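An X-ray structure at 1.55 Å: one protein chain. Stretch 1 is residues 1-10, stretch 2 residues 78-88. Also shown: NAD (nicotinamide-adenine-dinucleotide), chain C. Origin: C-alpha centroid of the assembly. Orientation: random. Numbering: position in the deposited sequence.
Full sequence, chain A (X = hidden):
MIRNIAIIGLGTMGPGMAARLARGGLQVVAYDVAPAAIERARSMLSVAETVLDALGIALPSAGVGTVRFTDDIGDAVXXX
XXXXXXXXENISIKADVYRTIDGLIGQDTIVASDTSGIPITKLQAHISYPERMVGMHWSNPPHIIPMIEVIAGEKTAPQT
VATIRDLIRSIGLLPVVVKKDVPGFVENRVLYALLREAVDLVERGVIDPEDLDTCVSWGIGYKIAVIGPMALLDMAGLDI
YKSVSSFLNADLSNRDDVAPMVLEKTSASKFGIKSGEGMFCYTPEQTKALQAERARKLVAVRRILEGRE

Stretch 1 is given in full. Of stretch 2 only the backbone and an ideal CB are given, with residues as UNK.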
ATOM      1  N   MET A   1       1.830  -0.622  36.413  1.00 18.76           N
ATOM      2  CA  MET A   1       0.616  -1.277  35.934  1.00 18.61           C
ATOM      3  C   MET A   1      -0.353  -0.260  35.330  1.00 17.39           C
ATOM      4  O   MET A   1      -0.626   0.767  35.942  1.00 20.46           O
ATOM      5  CB  MET A   1      -0.053  -2.039  37.077  1.00 18.03           C
ATOM      6  CG  MET A   1      -1.494  -2.385  36.817  1.00 19.21           C
ATOM      7  SD  MET A   1      -1.684  -3.559  35.458  1.00 20.22           S
ATOM      8  CE  MET A   1      -1.157  -5.075  36.257  1.00 18.26           C
ATOM      9  N   ILE A   2      -0.865  -0.538  34.130  1.00 14.72           N
ATOM     10  CA  ILE A   2      -1.800   0.389  33.494  1.00 12.27           C
ATOM     11  C   ILE A   2      -3.231  -0.142  33.493  1.00 11.99           C
ATOM     12  O   ILE A   2      -3.562  -1.094  32.778  1.00 13.91           O
ATOM     13  CB  ILE A   2      -1.384   0.710  32.047  1.00 10.61           C
ATOM     14  CG1 ILE A   2      -0.007   1.384  32.037  1.00 11.40           C
ATOM     15  CG2 ILE A   2      -2.429   1.597  31.396  1.00 12.21           C
ATOM     16  CD1 ILE A   2       0.578   1.509  30.642  1.00 13.57           C
ATOM     17  N   ARG A   3      -4.075   0.497  34.298  1.00 13.37           N
ATOM     18  CA  ARG A   3      -5.505   0.202  34.335  1.00 13.15           C
ATOM     19  C   ARG A   3      -6.325   1.444  33.982  1.00 11.59           C
ATOM     20  O   ARG A   3      -7.420   1.350  33.440  1.00 13.84           O
ATOM     21  CB  ARG A   3      -5.921  -0.296  35.724  1.00 14.94           C
ATOM     22  CG  ARG A   3      -5.153  -1.494  36.245  1.00 16.24           C
ATOM     23  CD  ARG A   3      -5.457  -2.756  35.447  1.00 14.90           C
ATOM     24  NE  ARG A   3      -5.105  -3.949  36.217  1.00 15.41           N
ATOM     25  CZ  ARG A   3      -4.809  -5.130  35.680  1.00 16.77           C
ATOM     26  NH1 ARG A   3      -4.797  -5.293  34.357  1.00 15.55           N
ATOM     27  NH2 ARG A   3      -4.496  -6.149  36.476  1.00 15.00           N
ATOM     28  N   ASN A   4      -5.793   2.611  34.329  1.00 11.79           N
ATOM     29  CA  ASN A   4      -6.532   3.857  34.197  1.00 11.16           C
ATOM     30  C   ASN A   4      -5.853   4.766  33.196  1.00 10.78           C
ATOM     31  O   ASN A   4      -4.682   5.099  33.342  1.00 11.78           O
ATOM     32  CB  ASN A   4      -6.656   4.544  35.560  1.00 13.89           C
ATOM     33  CG  ASN A   4      -7.258   3.630  36.611  1.00 20.04           C
ATOM     34  OD1 ASN A   4      -8.213   2.901  36.339  1.00 20.21           O
ATOM     35  ND2 ASN A   4      -6.698   3.658  37.812  1.00 24.24           N
ATOM     36  N   ILE A   5      -6.594   5.142  32.161  1.00 10.97           N
ATOM     37  CA  ILE A   5      -6.045   5.939  31.081  1.00  9.71           C
ATOM     38  C   ILE A   5      -6.780   7.269  30.987  1.00 10.53           C
ATOM     39  O   ILE A   5      -8.008   7.324  31.098  1.00 11.20           O
ATOM     40  CB  ILE A   5      -6.144   5.184  29.746  1.00  8.13           C
ATOM     41  CG1 ILE A   5      -5.345   3.878  29.849  1.00 10.91           C
ATOM     42  CG2 ILE A   5      -5.651   6.075  28.590  1.00  9.97           C
ATOM     43  CD1 ILE A   5      -5.406   2.999  28.607  1.00 11.35           C
ATOM     44  N   ALA A   6      -6.020   8.342  30.813  1.00  9.74           N
ATOM     45  CA  ALA A   6      -6.586   9.641  30.473  1.00  9.49           C
ATOM     46  C   ALA A   6      -6.171   9.975  29.051  1.00  9.97           C
ATOM     47  O   ALA A   6      -5.019   9.766  28.682  1.00 11.57           O
ATOM     48  CB  ALA A   6      -6.111  10.732  31.434  1.00  9.78           C
ATOM     49  N   ILE A   7      -7.110  10.492  28.270  1.00  9.45           N
ATOM     50  CA  ILE A   7      -6.823  11.039  26.950  1.00  9.05           C
ATOM     51  C   ILE A   7      -7.051  12.549  26.959  1.00 10.50           C
ATOM     52  O   ILE A   7      -8.113  13.028  27.382  1.00 10.13           O
ATOM     53  CB  ILE A   7      -7.688  10.371  25.854  1.00 10.87           C
ATOM     54  CG1 ILE A   7      -7.359   8.879  25.779  1.00 11.49           C
ATOM     55  CG2 ILE A   7      -7.449  11.047  24.507  1.00 12.37           C
ATOM     56  CD1 ILE A   7      -8.316   8.054  24.961  1.00 12.39           C
ATOM     57  N   ILE A   8      -6.036  13.291  26.507  1.00  9.03           N
ATOM     58  CA  ILE A   8      -6.115  14.749  26.406  1.00  9.54           C
ATOM     59  C   ILE A   8      -6.200  15.152  24.942  1.00 12.37           C
ATOM     60  O   ILE A   8      -5.213  15.063  24.199  1.00 10.95           O
ATOM     61  CB  ILE A   8      -4.896  15.424  27.055  1.00 11.05           C
ATOM     62  CG1 ILE A   8      -4.655  14.858  28.459  1.00 11.58           C
ATOM     63  CG2 ILE A   8      -5.041  16.948  27.032  1.00 13.34           C
ATOM     64  CD1 ILE A   8      -5.852  14.969  29.412  1.00 15.18           C
ATOM     65  N   GLY A   9      -7.396  15.552  24.517  1.00 10.80           N
ATOM     66  CA  GLY A   9      -7.624  15.956  23.135  1.00 12.42           C
ATOM     67  C   GLY A   9      -8.556  14.972  22.474  1.00 14.49           C
ATOM     68  O   GLY A   9      -8.240  13.779  22.365  1.00 13.30           O
ATOM     69  N   LEU A  10      -9.716  15.475  22.042  1.00 12.98           N
ATOM     70  CA  LEU A  10     -10.786  14.639  21.495  1.00 13.47           C
ATOM     71  C   LEU A  10     -11.233  15.037  20.097  1.00 20.01           C
ATOM     72  O   LEU A  10     -12.434  15.067  19.812  1.00 22.48           O
ATOM     73  CB  LEU A  10     -12.008  14.676  22.412  1.00 15.93           C
ATOM     74  CG  LEU A  10     -11.950  13.893  23.718  1.00 16.17           C
ATOM     75  CD1 LEU A  10     -13.185  14.215  24.559  1.00 18.64           C
ATOM     76  CD2 LEU A  10     -11.883  12.407  23.415  1.00 18.20           C
ATOM     77  N   UNK A  78      -6.725  12.274  37.105  1.00 11.20           N
ATOM     78  CA  UNK A  78      -6.654  11.768  38.479  1.00 12.40           C
ATOM     79  C   UNK A  78      -6.440  10.256  38.502  1.00 11.51           C
ATOM     80  O   UNK A  78      -7.219   9.501  37.922  1.00 12.47           O
ATOM     81  CB  UNK A  78      -7.929  12.127  39.244  1.00 12.40           C
ATOM     82  N   UNK A  79      -5.362   9.818  39.150  1.00 11.51           N
ATOM     83  CA  UNK A  79      -5.073   8.400  39.271  1.00 15.49           C
ATOM     84  C   UNK A  79      -4.690   7.720  37.966  1.00 12.48           C
ATOM     85  O   UNK A  79      -4.669   6.491  37.888  1.00 13.66           O
ATOM     86  CB  UNK A  79      -6.289   7.688  39.866  1.00 15.49           C
ATOM     87  N   UNK A  80      -4.376   8.504  36.946  1.00 11.53           N
ATOM     88  CA  UNK A  80      -4.027   7.899  35.658  1.00 11.80           C
ATOM     89  C   UNK A  80      -2.717   7.125  35.749  1.00 12.82           C
ATOM     90  O   UNK A  80      -1.750   7.583  36.385  1.00 13.18           O
ATOM     91  CB  UNK A  80      -3.924   8.974  34.574  1.00 11.80           C
ATOM     92  N   UNK A  81      -2.700   5.957  35.109  1.00 10.24           N
ATOM     93  CA  UNK A  81      -1.479   5.176  34.928  1.00 10.96           C
ATOM     94  C   UNK A  81      -0.811   5.516  33.610  1.00  9.28           C
ATOM     95  O   UNK A  81       0.393   5.313  33.444  1.00 10.06           O
ATOM     96  CB  UNK A  81      -1.783   3.678  34.992  1.00 10.96           C
ATOM     97  N   UNK A  82      -1.620   6.007  32.671  1.00 10.71           N
ATOM     98  CA  UNK A  82      -1.168   6.402  31.344  1.00 10.35           C
ATOM     99  C   UNK A  82      -1.979   7.612  30.941  1.00 10.53           C
ATOM    100  O   UNK A  82      -3.210   7.583  31.044  1.00 10.48           O
ATOM    101  CB  UNK A  82      -1.312   5.267  30.328  1.00 10.35           C
ATOM    102  N   UNK A  83      -1.293   8.683  30.543  1.00  9.01           N
ATOM    103  CA  UNK A  83      -1.952   9.821  29.913  1.00  7.40           C
ATOM    104  C   UNK A  83      -1.513   9.845  28.466  1.00 10.10           C
ATOM    105  O   UNK A  83      -0.319   9.880  28.180  1.00 10.03           O
ATOM    106  CB  UNK A  83      -1.621  11.137  30.620  1.00  7.40           C
ATOM    107  N   UNK A  84      -2.477   9.810  27.558  1.00  9.12           N
ATOM    108  CA  UNK A  84      -2.190   9.928  26.138  1.00  7.00           C
ATOM    109  C   UNK A  84      -2.497  11.355  25.726  1.00  9.72           C
ATOM    110  O   UNK A  84      -3.663  11.778  25.724  1.00 11.61           O
ATOM    111  CB  UNK A  84      -2.996   8.923  25.313  1.00  7.00           C
ATOM    112  N   UNK A  85      -1.446  12.107  25.423  1.00  8.76           N
ATOM    113  CA  UNK A  85      -1.606  13.465  24.933  1.00  8.92           C
ATOM    114  C   UNK A  85      -1.905  13.408  23.441  1.00  8.85           C
ATOM    115  O   UNK A  85      -1.165  12.774  22.657  1.00  9.99           O
ATOM    116  CB  UNK A  85      -0.360  14.307  25.215  1.00  8.92           C
ATOM    117  N   UNK A  86      -2.990  14.074  23.055  1.00 10.26           N
ATOM    118  CA  UNK A  86      -3.551  13.968  21.716  1.00 10.56           C
ATOM    119  C   UNK A  86      -4.072  15.330  21.247  1.00 11.44           C
ATOM    120  O   UNK A  86      -5.176  15.436  20.720  1.00 12.41           O
ATOM    121  CB  UNK A  86      -4.671  12.926  21.687  1.00 10.56           C
ATOM    122  N   UNK A  87      -3.271  16.372  21.466  1.00 11.18           N
ATOM    123  CA  UNK A  87      -3.674  17.747  21.165  1.00 13.14           C
ATOM    124  C   UNK A  87      -3.017  18.159  19.831  1.00 15.61           C
ATOM    125  O   UNK A  87      -2.329  17.343  19.224  1.00 14.77           O
ATOM    126  CB  UNK A  87      -3.277  18.698  22.296  1.00 13.14           C
ATOM    127  N   UNK A  88      -3.251  19.399  19.344  1.00 15.50           N
ATOM    128  CA  UNK A  88      -2.703  19.730  18.021  1.00 15.98           C
ATOM    129  C   UNK A  88      -1.197  19.562  17.894  1.00 16.01           C
ATOM    130  O   UNK A  88      -0.443  19.562  18.879  1.00 15.60           O
ATOM    131  CB  UNK A  88      -3.063  21.175  17.671  1.00 15.98           C
TER
HETATM  132  PA  NAD C 402      -7.544  17.550  15.908  0.74 14.21           P
HETATM  133  O1A NAD C 402      -7.166  18.966  15.508  0.74 16.80           O
HETATM  134  O2A NAD C 402      -8.660  16.817  15.179  0.74 12.72           O
HETATM  135  O5B NAD C 402      -7.904  17.568  17.476  0.74 16.41           O
HETATM  136  C5B NAD C 402      -7.114  18.279  18.430  0.74 13.93           C
HETATM  137  C4B NAD C 402      -7.963  18.472  19.678  0.74 13.34           C
HETATM  138  O4B NAD C 402      -7.145  18.971  20.737  0.74 15.33           O
HETATM  139  C3B NAD C 402      -9.076  19.492  19.438  0.74 13.40           C
HETATM  140  O3B NAD C 402     -10.351  18.917  19.750  0.74 14.85           O
HETATM  141  C2B NAD C 402      -8.720  20.642  20.372  0.74 16.35           C
HETATM  142  O2B NAD C 402      -9.851  21.346  20.908  0.74 14.01           O
HETATM  143  C1B NAD C 402      -7.943  19.923  21.456  0.74 16.90           C
HETATM  144  N9A NAD C 402      -7.053  20.761  22.278  0.74 15.61           N
HETATM  145  C8A NAD C 402      -6.340  21.836  21.900  0.74 15.88           C
HETATM  146  N7A NAD C 402      -5.618  22.320  22.941  0.74 16.06           N
HETATM  147  C5A NAD C 402      -5.865  21.541  24.007  0.74 14.95           C
HETATM  148  C6A NAD C 402      -5.439  21.490  25.417  0.74 15.32           C
HETATM  149  N6A NAD C 402      -4.567  22.395  25.923  0.74 18.27           N
HETATM  150  N1A NAD C 402      -5.950  20.507  26.189  0.74 16.13           N
HETATM  151  C2A NAD C 402      -6.819  19.600  25.710  0.74 16.15           C
HETATM  152  N3A NAD C 402      -7.250  19.589  24.439  0.74 14.11           N
HETATM  153  C4A NAD C 402      -6.817  20.521  23.563  0.74 13.08           C
HETATM  154  O3  NAD C 402      -6.172  16.704  15.931  0.74 13.31           O
HETATM  155  PN  NAD C 402      -6.002  15.135  15.611  0.74 14.51           P
HETATM  156  O1N NAD C 402      -6.053  14.918  14.110  0.74 16.11           O
HETATM  157  O2N NAD C 402      -6.884  14.284  16.495  0.74 12.97           O
HETATM  158  O5D NAD C 402      -4.482  14.897  16.063  0.74 13.40           O
HETATM  159  C5D NAD C 402      -4.072  15.026  17.430  0.74 12.98           C
HETATM  160  C4D NAD C 402      -2.619  14.573  17.519  0.74 11.07           C
HETATM  161  O4D NAD C 402      -2.544  13.258  16.977  0.74 13.77           O
HETATM  162  C3D NAD C 402      -1.685  15.427  16.677  0.74 12.55           C
HETATM  163  O3D NAD C 402      -0.404  15.403  17.314  0.74 13.17           O
HETATM  164  C2D NAD C 402      -1.578  14.675  15.364  0.74 12.44           C
HETATM  165  O2D NAD C 402      -0.323  14.897  14.714  0.74 12.12           O
HETATM  166  C1D NAD C 402      -1.681  13.233  15.832  0.74 12.46           C
HETATM  167  N1N NAD C 402      -2.212  12.290  14.834  0.74 13.62           N
HETATM  168  C2N NAD C 402      -3.126  12.649  13.910  0.74 14.64           C
HETATM  169  C3N NAD C 402      -3.608  11.702  13.002  0.74 13.56           C
HETATM  170  C7N NAD C 402      -4.600  12.043  11.921  0.74 19.73           C
HETATM  171  O7N NAD C 402      -5.402  12.957  12.045  0.74 18.88           O
HETATM  172  N7N NAD C 402      -4.552  11.312  10.808  0.74 12.90           N
HETATM  173  C4N NAD C 402      -3.145  10.393  13.062  0.74 16.05           C
HETATM  174  C5N NAD C 402      -2.214  10.053  14.033  0.74 13.97           C
HETATM  175  C6N NAD C 402      -1.771  11.028  14.916  0.74 12.66           C

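The backbone of stretch 2 runs parallel to strand 4-8, the two strand axes lying 18° apart and 4.7 Å at closest approach, so the register can be fixed before any side chain is considered.

At position 78, the CB points away and nothing of stretch 1 lies within 5.5 Å of it. Stretch 1 sets no preference there; the residue is Ser78. Position 79 has phi 69° and psi 14°, and a positive phi favours glycine irrespective of neighbours. It is Gly79.

Position 80 points its CB sideways, 4.2 Å from the CB of Ala6 and 4.1 Å from the O of Asn4. A small apolar side chain suits this spacing, though stretch 1 alone does not exclude others. Ala80 sits there, its CB 4.2 Å from Ala6 CB.

Position 81 is the most informative. Its CB points toward stretch 1, 3.6 Å from Ile2 CA, and its own N donates to Asn4 O at 2.8 Å. Nearby, the backbone N atoms of Arg3 and Asn4 have no acceptor in the visible strand, which calls for a short side chain carrying an oxygen: Asp, Asn, perhaps Ser or Thr. The residue is Asp81, in the m rotamer. Its OD2 accepts from Arg3 N at 2.9 Å (angle 166°) and from Asn4 N at 3.0 Å (154°), so one carboxylate oxygen ties down two successive amides just where the strand begins.

At position 82 the ladder starts: N donates to Asn4 O at 3.3 Å, and O accepts from Ala6 N at 2.9 Å. The CB lies on the face of Ile5, 4.0 Å from Ile2 CG2 and 4.3 Å from Ile5 CG1, so Leu, Ile, Val or Met would fit. Leu82 places CD2 4.1 Å from Ile5 CD1.

Position 83 turns to the other face, with Ala6 and Ile8. The small Ala6 leaves room, and Ile8 offers an apolar edge; a beta-branched or other aliphatic residue suits. Val83 brings CG1 to 3.7 Å from Ile8 CG1 and CG2 to 4.2 Å from Ala6 CB.

Position 84 returns to the face of Ile5 and Ile7. Its N donates to Ala6 O at 2.8 Å and its O accepts from Ile8 N at 2.9 Å. Aliphatic side chains are again expected; Ile84 reaches Ile5 CG2 with CD1 at 4.1 Å.

Position 85 has its CB 5.0 Å from Ile8 O, leaving the choice wide. Glu85 uses OE2 to accept from the N of position 87 at 3.0 Å, bracing its own stretch.

Position 86 donates N to Ile8 O at 2.7 Å. Its CB points toward stretch 1, 3.3 Å from Ile8 O and 3.7 Å from Gly9 O, favouring a modest, possibly polar side chain near the cofactor. Asn86 is found, with its side chain next to the NAD.

Position 87 points sideways beside Ile8, suiting an aliphatic group; Val87 CG1 lies 3.8 Å from Ile8 CG2. Position 88, with phi -57°, is out of reach and admits proline: Pro88 CD approaches NAD C8A at 3.3 Å.

Stretch 2 (78-88) SGADLVIENVP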
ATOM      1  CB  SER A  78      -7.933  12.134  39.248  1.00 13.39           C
ATOM      2  OG  SER A  78      -7.852  11.693  40.596  1.00 14.64           O
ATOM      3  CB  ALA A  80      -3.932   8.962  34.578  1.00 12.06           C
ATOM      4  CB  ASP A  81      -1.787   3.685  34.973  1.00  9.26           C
ATOM      5  CG  ASP A  81      -2.465   3.279  36.256  1.00 15.07           C
ATOM      6  OD1 ASP A  81      -1.981   3.692  37.335  1.00 15.57           O
ATOM      7  OD2 ASP A  81      -3.477   2.558  36.185  1.00 12.02           O
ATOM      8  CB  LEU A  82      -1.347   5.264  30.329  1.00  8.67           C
ATOM      9  CG  LEU A  82      -1.225   5.617  28.841  1.00 10.19           C
ATOM     10  CD1 LEU A  82       0.199   6.017  28.497  1.00  8.92           C
ATOM     11  CD2 LEU A  82      -1.676   4.450  27.955  1.00 12.01           C
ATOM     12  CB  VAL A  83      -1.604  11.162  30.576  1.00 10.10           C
ATOM     13  CG1 VAL A  83      -2.313  12.319  29.853  1.00 10.63           C
ATOM     14  CG2 VAL A  83      -1.949  11.141  32.067  1.00 12.57           C
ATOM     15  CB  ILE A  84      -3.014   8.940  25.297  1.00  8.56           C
ATOM     16  CG1 ILE A  84      -2.708   7.500  25.723  1.00 10.65           C
ATOM     17  CG2 ILE A  84      -2.729   9.137  23.803  1.00 11.42           C
ATOM     18  CD1 ILE A  84      -3.605   6.487  25.062  1.00  9.59           C
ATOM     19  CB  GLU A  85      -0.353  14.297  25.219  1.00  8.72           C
ATOM     20  CG  GLU A  85      -0.337  15.634  24.492  1.00 10.75           C
ATOM     21  CD  GLU A  85       0.277  15.517  23.120  1.00 11.13           C
ATOM     22  OE1 GLU A  85       1.439  15.072  23.037  1.00  9.97           O
ATOM     23  OE2 GLU A  85      -0.394  15.863  22.128  1.00 11.20           O
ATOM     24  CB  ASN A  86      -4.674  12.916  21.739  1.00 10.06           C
ATOM     25  CG  ASN A  86      -5.193  12.559  20.359  1.00 16.07           C
ATOM     26  OD1 ASN A  86      -4.428  12.320  19.421  1.00 12.71           O
ATOM     27  ND2 ASN A  86      -6.514  12.526  20.233  1.00 16.12           N
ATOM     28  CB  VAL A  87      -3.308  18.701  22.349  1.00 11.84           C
ATOM     29  CG1 VAL A  87      -3.966  18.205  23.648  1.00 13.09           C
ATOM     30  CG2 VAL A  87      -1.791  18.881  22.488  1.00 11.99           C
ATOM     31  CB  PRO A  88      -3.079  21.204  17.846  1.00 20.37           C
ATOM     32  CG  PRO A  88      -4.340  21.351  18.623  1.00 22.05           C
ATOM     33  CD  PRO A  88      -4.193  20.433  19.807  1.00 17.01           C
TER
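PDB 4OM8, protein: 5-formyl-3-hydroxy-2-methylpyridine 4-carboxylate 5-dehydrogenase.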